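Local atomic coordinates of Cel44C (Paenibacillus polymyxa, PDB entry 2YIH), a protein that hydrolyses xyloglucan and probably other beta-1,4-glucans such as cellulose, acting as an endo-glucanase of glycoside hydrolase family 44. Residues L110-Y115 and D210-L215; W135-N140 and N153-Y158. The protein carries 8 engineered substitutions. All coordinates share one frame; numbering follows the deposited sequence.

Both contacts belong to the family 44 module of this longer enzyme, on one flank of its closed eight-stranded barrel, with centres about 13 Å apart. Along the chain, 110-115 comes first, then 135-140 and 153-158, and 210-215 last, so contact 2 forms from an excursion between the two halves of contact 1. Contact 1 sets the loop after barrel strand 105-110 against helix 205-222; contact 2 pairs two strands of a small three-stranded sheet beside a calcium ion. The two are directly joined: Gly114 O lies 3.0 Å from Val138 N and Ser214 OG 2.9 Å from Asn140 ND2, both probable hydrogen bonds, which link the calcium-bearing excursion to the barrel.

Contact 1: L110-Y115 and D210-L215; sequences LPMAGY and DRSVSL
The carbonyl O of Met112 rests against the side chain of Arg211, 3.2 Å from NH1 and 3.5 Å from CD. Arg211 is extended from CG to NE, and rotation about the CD-NE bond (chi4 -82°) swings CZ out of that line. The carbonyl O of Ala113 stands 3.7 Å above one face of the guanidinium, toward its rim, while NE forms a salt bridge with Glu207, one helical turn earlier. A long, charged residue suits this place, because its methylenes can cover Met112 while its head lies among loop carbonyls. Replacing it with an alanine would probably leave Glu207 without its charge partner and open a gap beside the carbonyls of Met112 and Ala113. Gly114 follows with a backbone twist that would press any side chain against the preceding carbonyl.

Met112 carries most of the apolar contact. Its CG, anti to the backbone N (chi1 -154°), passes between CB of Arg211 at 3.9 Å and CD2 of Leu215 at 3.7 Å. SD then reaches the helix backbone, 3.7 Å from Ser212 CA, and CE lies beside Ser212 OG. The flexible, unbranched methionine can thus follow the helix surface. Ser212 is small enough to admit it, and its buried hydroxyl is satisfied by Leu208 O in its own helix. Leu215 CD2 also meets the CB of Leu110 at 4.2 Å, and Leu184 of the next barrel strand adjoins both Met112 and Leu215. Asp185 takes a hydrogen bond from Met112 N. This is the layout of a (beta/alpha)8 TIM barrel, in which the loop leaving the third strand packs on the outer helix that follows the fourth.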
ATOM      1  N   LEU A 110      -2.480  -6.447 -13.667  1.00  7.17           N
ATOM      2  CA  LEU A 110      -2.642  -7.223 -14.924  1.00  7.31           C
ATOM      3  C   LEU A 110      -3.012  -8.626 -14.496  1.00  7.42           C
ATOM      4  O   LEU A 110      -2.684  -9.042 -13.374  1.00  7.50           O
ATOM      5  CB  LEU A 110      -1.317  -7.258 -15.696  1.00  7.43           C
ATOM      6  CG  LEU A 110      -0.850  -5.864 -16.161  1.00  7.36           C
ATOM      7  CD1 LEU A 110       0.447  -6.019 -16.934  1.00  7.67           C
ATOM      8  CD2 LEU A 110      -1.912  -5.245 -17.051  1.00  7.47           C
ATOM      9  N   PRO A 111      -3.715  -9.371 -15.366  1.00  7.55           N
ATOM     10  CA  PRO A 111      -4.246 -10.683 -14.916  1.00  7.90           C
ATOM     11  C   PRO A 111      -3.212 -11.814 -15.111  1.00  8.32           C
ATOM     12  O   PRO A 111      -2.542 -11.857 -16.156  1.00  8.92           O
ATOM     13  CB  PRO A 111      -5.433 -10.923 -15.877  1.00  7.68           C
ATOM     14  CG  PRO A 111      -4.993 -10.210 -17.163  1.00  7.81           C
ATOM     15  CD  PRO A 111      -4.231  -8.956 -16.690  1.00  7.84           C
ATOM     16  N   MET A 112      -3.169 -12.765 -14.174  1.00  8.60           N
ATOM     17  CA  MET A 112      -2.198 -13.855 -14.282  1.00  9.40           C
ATOM     18  C   MET A 112      -2.787 -15.210 -13.849  1.00  9.87           C
ATOM     19  O   MET A 112      -2.158 -16.248 -14.014  1.00 11.01           O
ATOM     20  CB  MET A 112      -0.943 -13.481 -13.456  1.00  9.68           C
ATOM     21  CG  MET A 112       0.315 -14.120 -13.913  1.00  9.75           C
ATOM     22  SD  MET A 112       1.760 -13.594 -12.961  1.00  9.57           S
ATOM     23  CE  MET A 112       1.245 -13.920 -11.272  1.00  9.63           C
ATOM     24  N   ALA A 113      -3.989 -15.215 -13.282  1.00  9.45           N
ATOM     25  CA  ALA A 113      -4.545 -16.472 -12.790  1.00  9.30           C
ATOM     26  C   ALA A 113      -4.973 -17.380 -13.937  1.00  9.55           C
ATOM     27  O   ALA A 113      -5.069 -18.603 -13.753  1.00 10.08           O
ATOM     28  CB  ALA A 113      -5.720 -16.217 -11.788  1.00  9.25           C
ATOM     29  N   GLY A 114      -5.253 -16.775 -15.095  1.00  9.28           N
ATOM     30  CA  GLY A 114      -5.249 -17.463 -16.384  1.00  8.63           C
ATOM     31  C   GLY A 114      -6.468 -17.168 -17.261  1.00  8.51           C
ATOM     32  O   GLY A 114      -6.448 -17.441 -18.480  1.00  8.14           O
ATOM     33  N   TYR A 115      -7.539 -16.667 -16.648  1.00  8.55           N
ATOM     34  CA  TYR A 115      -8.756 -16.287 -17.373  1.00  8.60           C
ATOM     35  C   TYR A 115      -9.335 -14.968 -16.877  1.00  8.56           C
ATOM     36  O   TYR A 115      -9.132 -14.588 -15.701  1.00  8.92           O
ATOM     37  CB  TYR A 115      -9.851 -17.364 -17.182  1.00  9.07           C
ATOM     38  CG  TYR A 115      -9.429 -18.757 -17.658  1.00  9.69           C
ATOM     39  CD1 TYR A 115      -8.660 -19.592 -16.838  1.00 10.36           C
ATOM     40  CD2 TYR A 115      -9.773 -19.206 -18.934  1.00  9.65           C
ATOM     41  CE1 TYR A 115      -8.256 -20.856 -17.278  1.00 11.35           C
ATOM     42  CE2 TYR A 115      -9.394 -20.481 -19.374  1.00 10.71           C
ATOM     43  CZ  TYR A 115      -8.592 -21.261 -18.569  1.00 11.82           C
ATOM     44  OH  TYR A 115      -8.276 -22.558 -18.963  1.00 12.75           O
ATOM     45  N   ASP A 210       6.944 -19.152 -12.729  1.00  9.79           N
ATOM     46  CA  ASP A 210       6.809 -19.291 -14.176  1.00 10.30           C
ATOM     47  C   ASP A 210       5.772 -18.327 -14.776  1.00  9.46           C
ATOM     48  O   ASP A 210       6.023 -17.702 -15.802  1.00  9.10           O
ATOM     49  CB  ASP A 210       6.473 -20.745 -14.562  1.00 11.67           C
ATOM     50  CG  ASP A 210       7.650 -21.709 -14.346  1.00 14.10           C
ATOM     51  OD1 ASP A 210       8.813 -21.267 -14.192  1.00 15.85           O
ATOM     52  OD2 ASP A 210       7.378 -22.927 -14.319  1.00 15.72           O
ATOM     53  N   ARG A 211       4.600 -18.216 -14.130  1.00  9.45           N
ATOM     54  CA  ARG A 211       3.565 -17.301 -14.623  1.00  8.61           C
ATOM     55  C   ARG A 211       4.068 -15.862 -14.581  1.00  8.35           C
ATOM     56  O   ARG A 211       3.806 -15.084 -15.494  1.00  8.79           O
ATOM     57  CB  ARG A 211       2.310 -17.421 -13.753  1.00  8.96           C
ATOM     58  CG  ARG A 211       1.483 -18.657 -14.079  1.00  9.24           C
ATOM     59  CD  ARG A 211       0.224 -18.693 -13.218  1.00 10.25           C
ATOM     60  NE  ARG A 211      -0.543 -19.925 -13.441  1.00 11.06           N
ATOM     61  CZ  ARG A 211      -1.389 -20.098 -14.457  1.00 12.11           C
ATOM     62  NH1 ARG A 211      -1.567 -19.130 -15.353  1.00 13.01           N
ATOM     63  NH2 ARG A 211      -2.016 -21.264 -14.620  1.00 12.68           N
ATOM     64  N   SER A 212       4.813 -15.549 -13.532  1.00  8.32           N
ATOM     65  CA  SER A 212       5.348 -14.204 -13.307  1.00  8.42           C
ATOM     66  C   SER A 212       6.394 -13.824 -14.343  1.00  8.54           C
ATOM     67  O   SER A 212       6.407 -12.706 -14.870  1.00  8.68           O
ATOM     68  CB  SER A 212       5.986 -14.150 -11.900  1.00  8.33           C
ATOM     69  OG  SER A 212       4.977 -14.295 -10.894  1.00  9.46           O
ATOM     70  N   VAL A 213       7.310 -14.748 -14.600  1.00  8.43           N
ATOM     71  CA  VAL A 213       8.349 -14.498 -15.612  1.00  8.76           C
ATOM     72  C   VAL A 213       7.735 -14.318 -16.982  1.00  8.62           C
ATOM     73  O   VAL A 213       8.075 -13.376 -17.691  1.00  8.54           O
ATOM     74  CB  VAL A 213       9.366 -15.652 -15.636  1.00  8.53           C
ATOM     75  CG1 VAL A 213      10.284 -15.566 -16.904  1.00  8.85           C
ATOM     76  CG2 VAL A 213      10.136 -15.646 -14.327  1.00  9.19           C
ATOM     77  N   SER A 214       6.765 -15.168 -17.334  1.00  8.45           N
ATOM     78  CA  SER A 214       6.106 -15.026 -18.643  1.00  8.86           C
ATOM     79  C   SER A 214       5.374 -13.680 -18.803  1.00  8.52           C
ATOM     80  O   SER A 214       5.467 -13.035 -19.846  1.00  8.27           O
ATOM     81  CB  SER A 214       5.122 -16.182 -18.890  1.00  9.60           C
ATOM     82  OG  SER A 214       4.494 -16.012 -20.154  1.00 11.27           O
ATOM     83  N   LEU A 215       4.659 -13.252 -17.768  1.00  7.93           N
ATOM     84  CA  LEU A 215       3.866 -12.017 -17.876  1.00  8.22           C
ATOM     85  C   LEU A 215       4.828 -10.809 -17.854  1.00  8.47           C
ATOM     86  O   LEU A 215       4.685  -9.881 -18.661  1.00  8.83           O
ATOM     87  CB  LEU A 215       2.846 -11.926 -16.731  1.00  8.28           C
ATOM     88  CG  LEU A 215       2.062 -10.604 -16.627  1.00  8.45           C
ATOM     89  CD1 LEU A 215       1.404 -10.203 -17.948  1.00  9.10           C
ATOM     90  CD2 LEU A 215       0.996 -10.795 -15.476  1.00  8.27           C
TER

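Contact 2: W135-N140 and N153-Y158; sequences WNQVVN and NDNYVY. Engineered in segment 153-158: Tyr156 (natural residue Arg). With CA (calcium ion), chain C.
Tyr156, whose CA makes a C-H...O contact with Gln137 O at 3.3 Å, turns its own carbonyl O to the calcium ion at 2.4 Å. This tyrosine is an engineered replacement for arginine, but the metal bond uses the main chain alone. Asp154 supplies OD1, also 2.4 Å from the calcium, with its CG held between backbone N and carbonyl carbon (chi1 67°). Two waters coordinate as well, one donating to Asp154 OD2 and the other to Asp154 O, so a single aspartate both binds the metal and orients its waters. Glu56, through both carboxylate oxygens, and the carbonyl of Asp151 complete seven ligands. A weak hydrogen bond of 3.3 Å from Tyr156 N to Asp154 OD1 ties the two protein ligands of this segment together.

The next shell is backbone pairing. Strands 135-139 and 156-158 run parallel in a mixed three-stranded sheet, where 135-139 also pairs antiparallel with 115-117. Gln137 bonds both ways: its N donates to Asn155 O and its O accepts from Val157 N at 2.9 Å. The following bond, Val139 N to Val157 O, is also 2.9 Å and nearly straight at 169°. These bonds bracket Tyr156 and would hold its carbonyl aimed at the metal.

Farther out, Val139 packs on two rings from the same side of the sheet. Its CG2 meets CD1 of Tyr156 at 3.7 Å, while its CB lies 3.6 Å from CD1 of Tyr158, the two side chains running alongside and pointing the same way. Compact, beta-branched valine can touch both tyrosines with different atoms. On the reverse side Val157 packs against Val116, Asn54 and Trp55, next to the calcium ligand Glu56, and Tyr158 takes the N-cap position of helix 159-170.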
ATOM      1  N   TRP A 135     -15.785 -17.468 -19.584  1.00  9.61           N
ATOM      2  CA  TRP A 135     -14.380 -17.075 -19.408  1.00  9.32           C
ATOM      3  C   TRP A 135     -13.653 -16.972 -20.712  1.00  9.61           C
ATOM      4  O   TRP A 135     -13.880 -17.777 -21.618  1.00  9.70           O
ATOM      5  CB  TRP A 135     -13.614 -18.055 -18.499  1.00  8.84           C
ATOM      6  CG  TRP A 135     -14.259 -18.241 -17.153  1.00  9.20           C
ATOM      7  CD1 TRP A 135     -15.031 -19.306 -16.742  1.00  9.32           C
ATOM      8  CD2 TRP A 135     -14.230 -17.317 -16.054  1.00  8.84           C
ATOM      9  NE1 TRP A 135     -15.441 -19.117 -15.438  1.00  9.47           N
ATOM     10  CE2 TRP A 135     -14.980 -17.891 -15.002  1.00  9.28           C
ATOM     11  CE3 TRP A 135     -13.617 -16.070 -15.853  1.00  9.28           C
ATOM     12  CZ2 TRP A 135     -15.106 -17.270 -13.750  1.00  9.37           C
ATOM     13  CZ3 TRP A 135     -13.778 -15.432 -14.639  1.00  8.98           C
ATOM     14  CH2 TRP A 135     -14.525 -16.018 -13.600  1.00  9.43           C
ATOM     15  N   ASN A 136     -12.791 -15.953 -20.811  1.00  8.91           N
ATOM     16  CA  ASN A 136     -11.832 -15.866 -21.917  1.00  9.17           C
ATOM     17  C   ASN A 136     -10.450 -16.159 -21.373  1.00  9.47           C
ATOM     18  O   ASN A 136     -10.161 -15.849 -20.212  1.00  9.01           O
ATOM     19  CB  ASN A 136     -11.850 -14.456 -22.530  1.00  9.55           C
ATOM     20  CG  ASN A 136     -13.140 -14.154 -23.253  1.00 10.02           C
ATOM     21  OD1 ASN A 136     -13.754 -15.052 -23.821  1.00 11.69           O
ATOM     22  ND2 ASN A 136     -13.535 -12.868 -23.293  1.00  9.67           N
ATOM     23  N   GLN A 137      -9.599 -16.745 -22.213  1.00 10.31           N
ATOM     24  CA  GLN A 137      -8.242 -17.118 -21.796  1.00 11.51           C
ATOM     25  C   GLN A 137      -7.322 -15.906 -21.894  1.00 11.08           C
ATOM     26  O   GLN A 137      -7.364 -15.149 -22.877  1.00 11.27           O
ATOM     27  CB  GLN A 137      -7.696 -18.219 -22.704  1.00 13.84           C
ATOM     28  CG  GLN A 137      -8.424 -19.500 -22.628  1.00 16.84           C
ATOM     29  CD  GLN A 137      -7.758 -20.578 -23.494  1.00 18.78           C
ATOM     30  OE1 GLN A 137      -6.526 -20.563 -23.712  1.00 20.04           O
ATOM     31  NE2 GLN A 137      -8.564 -21.499 -24.002  0.50 19.29           N
ATOM     32  N   VAL A 138      -6.453 -15.757 -20.903  1.00  9.75           N
ATOM     33  CA  VAL A 138      -5.373 -14.736 -20.946  1.00  9.75           C
ATOM     34  C   VAL A 138      -4.151 -15.267 -21.726  1.00 10.02           C
ATOM     35  O   VAL A 138      -3.705 -16.428 -21.520  1.00 10.46           O
ATOM     36  CB  VAL A 138      -4.948 -14.344 -19.516  1.00  9.33           C
ATOM     37  CG1 VAL A 138      -3.704 -13.392 -19.535  1.00  9.39           C
ATOM     38  CG2 VAL A 138      -6.108 -13.652 -18.765  1.00  9.52           C
ATOM     39  N   VAL A 139      -3.651 -14.459 -22.663  1.00  9.49           N
ATOM     40  CA  VAL A 139      -2.398 -14.778 -23.365  1.00  9.35           C
ATOM     41  C   VAL A 139      -1.504 -13.567 -23.176  1.00  9.06           C
ATOM     42  O   VAL A 139      -1.942 -12.433 -23.414  1.00  9.05           O
ATOM     43  CB  VAL A 139      -2.695 -15.010 -24.886  1.00  9.19           C
ATOM     44  CG1 VAL A 139      -1.417 -15.144 -25.710  1.00  9.61           C
ATOM     45  CG2 VAL A 139      -3.619 -16.284 -25.044  1.00  9.90           C
ATOM     46  N   ASN A 140      -0.269 -13.810 -22.741  1.00  9.21           N
ATOM     47  CA  ASN A 140       0.596 -12.708 -22.361  1.00  9.15           C
ATOM     48  C   ASN A 140       1.107 -11.956 -23.558  1.00  9.33           C
ATOM     49  O   ASN A 140       1.114 -10.697 -23.558  1.00  9.84           O
ATOM     50  CB  ASN A 140       1.754 -13.212 -21.509  1.00  9.02           C
ATOM     51  CG  ASN A 140       1.295 -13.635 -20.145  1.00  9.19           C
ATOM     52  OD1 ASN A 140       0.291 -13.114 -19.625  1.00 10.20           O
ATOM     53  ND2 ASN A 140       1.967 -14.615 -19.582  1.00  9.54           N
ATOM     54  N   ASN A 153     -14.778 -10.911 -30.352  1.00 14.35           N
ATOM     55  CA  ASN A 153     -15.502 -12.114 -30.756  1.00 16.29           C
ATOM     56  C   ASN A 153     -14.709 -13.399 -30.582  1.00 15.82           C
ATOM     57  O   ASN A 153     -15.233 -14.517 -30.808  1.00 17.70           O
ATOM     58  CB  ASN A 153     -15.992 -11.997 -32.195  1.00 19.23           C
ATOM     59  CG  ASN A 153     -17.031 -10.934 -32.348  1.00 21.57           C
ATOM     60  OD1 ASN A 153     -16.986 -10.150 -33.290  1.00 29.54           O
ATOM     61  ND2 ASN A 153     -17.918 -10.829 -31.376  1.00 21.50           N
ATOM     62  N   ASP A 154     -13.460 -13.267 -30.146  1.00 13.66           N
ATOM     63  CA  ASP A 154     -12.642 -14.457 -29.932  1.00 12.44           C
ATOM     64  C   ASP A 154     -12.629 -14.831 -28.449  1.00 12.24           C
ATOM     65  O   ASP A 154     -13.321 -14.207 -27.634  1.00 11.66           O
ATOM     66  CB  ASP A 154     -11.216 -14.289 -30.513  1.00 11.84           C
ATOM     67  CG  ASP A 154     -10.399 -13.239 -29.789  1.00 11.70           C
ATOM     68  OD1 ASP A 154     -10.891 -12.712 -28.760  1.00 10.35           O
ATOM     69  OD2 ASP A 154      -9.242 -12.990 -30.221  1.00 11.31           O
ATOM     70  N   ASN A 155     -11.857 -15.851 -28.099  1.00 12.01           N
ATOM     71  CA  ASN A 155     -11.862 -16.346 -26.717  1.00 12.19           C
ATOM     72  C   ASN A 155     -10.649 -15.898 -25.914  1.00 11.76           C
ATOM     73  O   ASN A 155     -10.301 -16.538 -24.911  1.00 11.10           O
ATOM     74  CB  ASN A 155     -11.894 -17.886 -26.733  1.00 14.16           C
ATOM     75  CG  ASN A 155     -12.379 -18.483 -25.419  1.00 17.29           C
ATOM     76  OD1 ASN A 155     -13.316 -17.979 -24.782  1.00 19.41           O
ATOM     77  ND2 ASN A 155     -11.700 -19.549 -24.981  1.00 20.56           N
ATOM     78  N   TYR A 156     -10.016 -14.793 -26.337  1.00 11.40           N
ATOM     79  CA  TYR A 156      -8.703 -14.430 -25.794  1.00 11.40           C
ATOM     80  C   TYR A 156      -8.690 -13.001 -25.343  1.00 11.38           C
ATOM     81  O   TYR A 156      -9.331 -12.158 -25.969  1.00 11.41           O
ATOM     82  CB  TYR A 156      -7.624 -14.550 -26.878  1.00 11.23           C
ATOM     83  CG  TYR A 156      -7.474 -15.976 -27.358  1.00 12.19           C
ATOM     84  CD1 TYR A 156      -6.924 -16.933 -26.522  1.00 12.69           C
ATOM     85  CD2 TYR A 156      -7.966 -16.362 -28.613  1.00 12.56           C
ATOM     86  CE1 TYR A 156      -6.830 -18.271 -26.939  1.00 12.67           C
ATOM     87  CE2 TYR A 156      -7.895 -17.670 -29.034  1.00 12.68           C
ATOM     88  CZ  TYR A 156      -7.323 -18.613 -28.217  1.00 13.70           C
ATOM     89  OH  TYR A 156      -7.236 -19.915 -28.628  1.00 14.45           O
ATOM     90  N   VAL A 157      -7.827 -12.714 -24.376  1.00 11.09           N
ATOM     91  CA  VAL A 157      -7.481 -11.325 -24.084  1.00 11.33           C
ATOM     92  C   VAL A 157      -5.961 -11.307 -24.034  1.00 10.33           C
ATOM     93  O   VAL A 157      -5.369 -12.200 -23.462  1.00 11.22           O
ATOM     94  CB  VAL A 157      -8.104 -10.897 -22.732  1.00 12.39           C
ATOM     95  CG1 VAL A 157      -7.573  -9.603 -22.290  1.00 14.00           C
ATOM     96  CG2 VAL A 157      -9.651 -10.832 -22.885  1.00 12.89           C
ATOM     97  N   TYR A 158      -5.331 -10.353 -24.718  1.00  9.73           N
ATOM     98  CA  TYR A 158      -3.877 -10.362 -24.834  1.00  9.01           C
ATOM     99  C   TYR A 158      -3.306  -9.275 -23.952  1.00  8.93           C
ATOM    100  O   TYR A 158      -3.626  -8.117 -24.132  1.00  9.27           O
ATOM    101  CB  TYR A 158      -3.493 -10.064 -26.284  1.00  9.12           C
ATOM    102  CG  TYR A 158      -3.915 -11.168 -27.237  1.00  9.10           C
ATOM    103  CD1 TYR A 158      -3.251 -12.391 -27.223  1.00  9.11           C
ATOM    104  CD2 TYR A 158      -5.023 -11.009 -28.097  1.00  9.41           C
ATOM    105  CE1 TYR A 158      -3.611 -13.424 -28.095  1.00  9.54           C
ATOM    106  CE2 TYR A 158      -5.423 -12.055 -28.964  1.00  9.32           C
ATOM    107  CZ  TYR A 158      -4.703 -13.246 -28.947  1.00  9.31           C
ATOM    108  OH  TYR A 158      -5.058 -14.255 -29.825  1.00  9.84           O
TER
HETATM  109 CA    CA C1520     -10.530 -10.769 -27.444  1.00 10.35          CA
HETATM  110  O   HOH W   1      -8.555 -10.713 -28.912  1.00  8.80           O
HETATM  111  O   HOH W   2     -12.592 -11.682 -26.662  1.00 10.89           O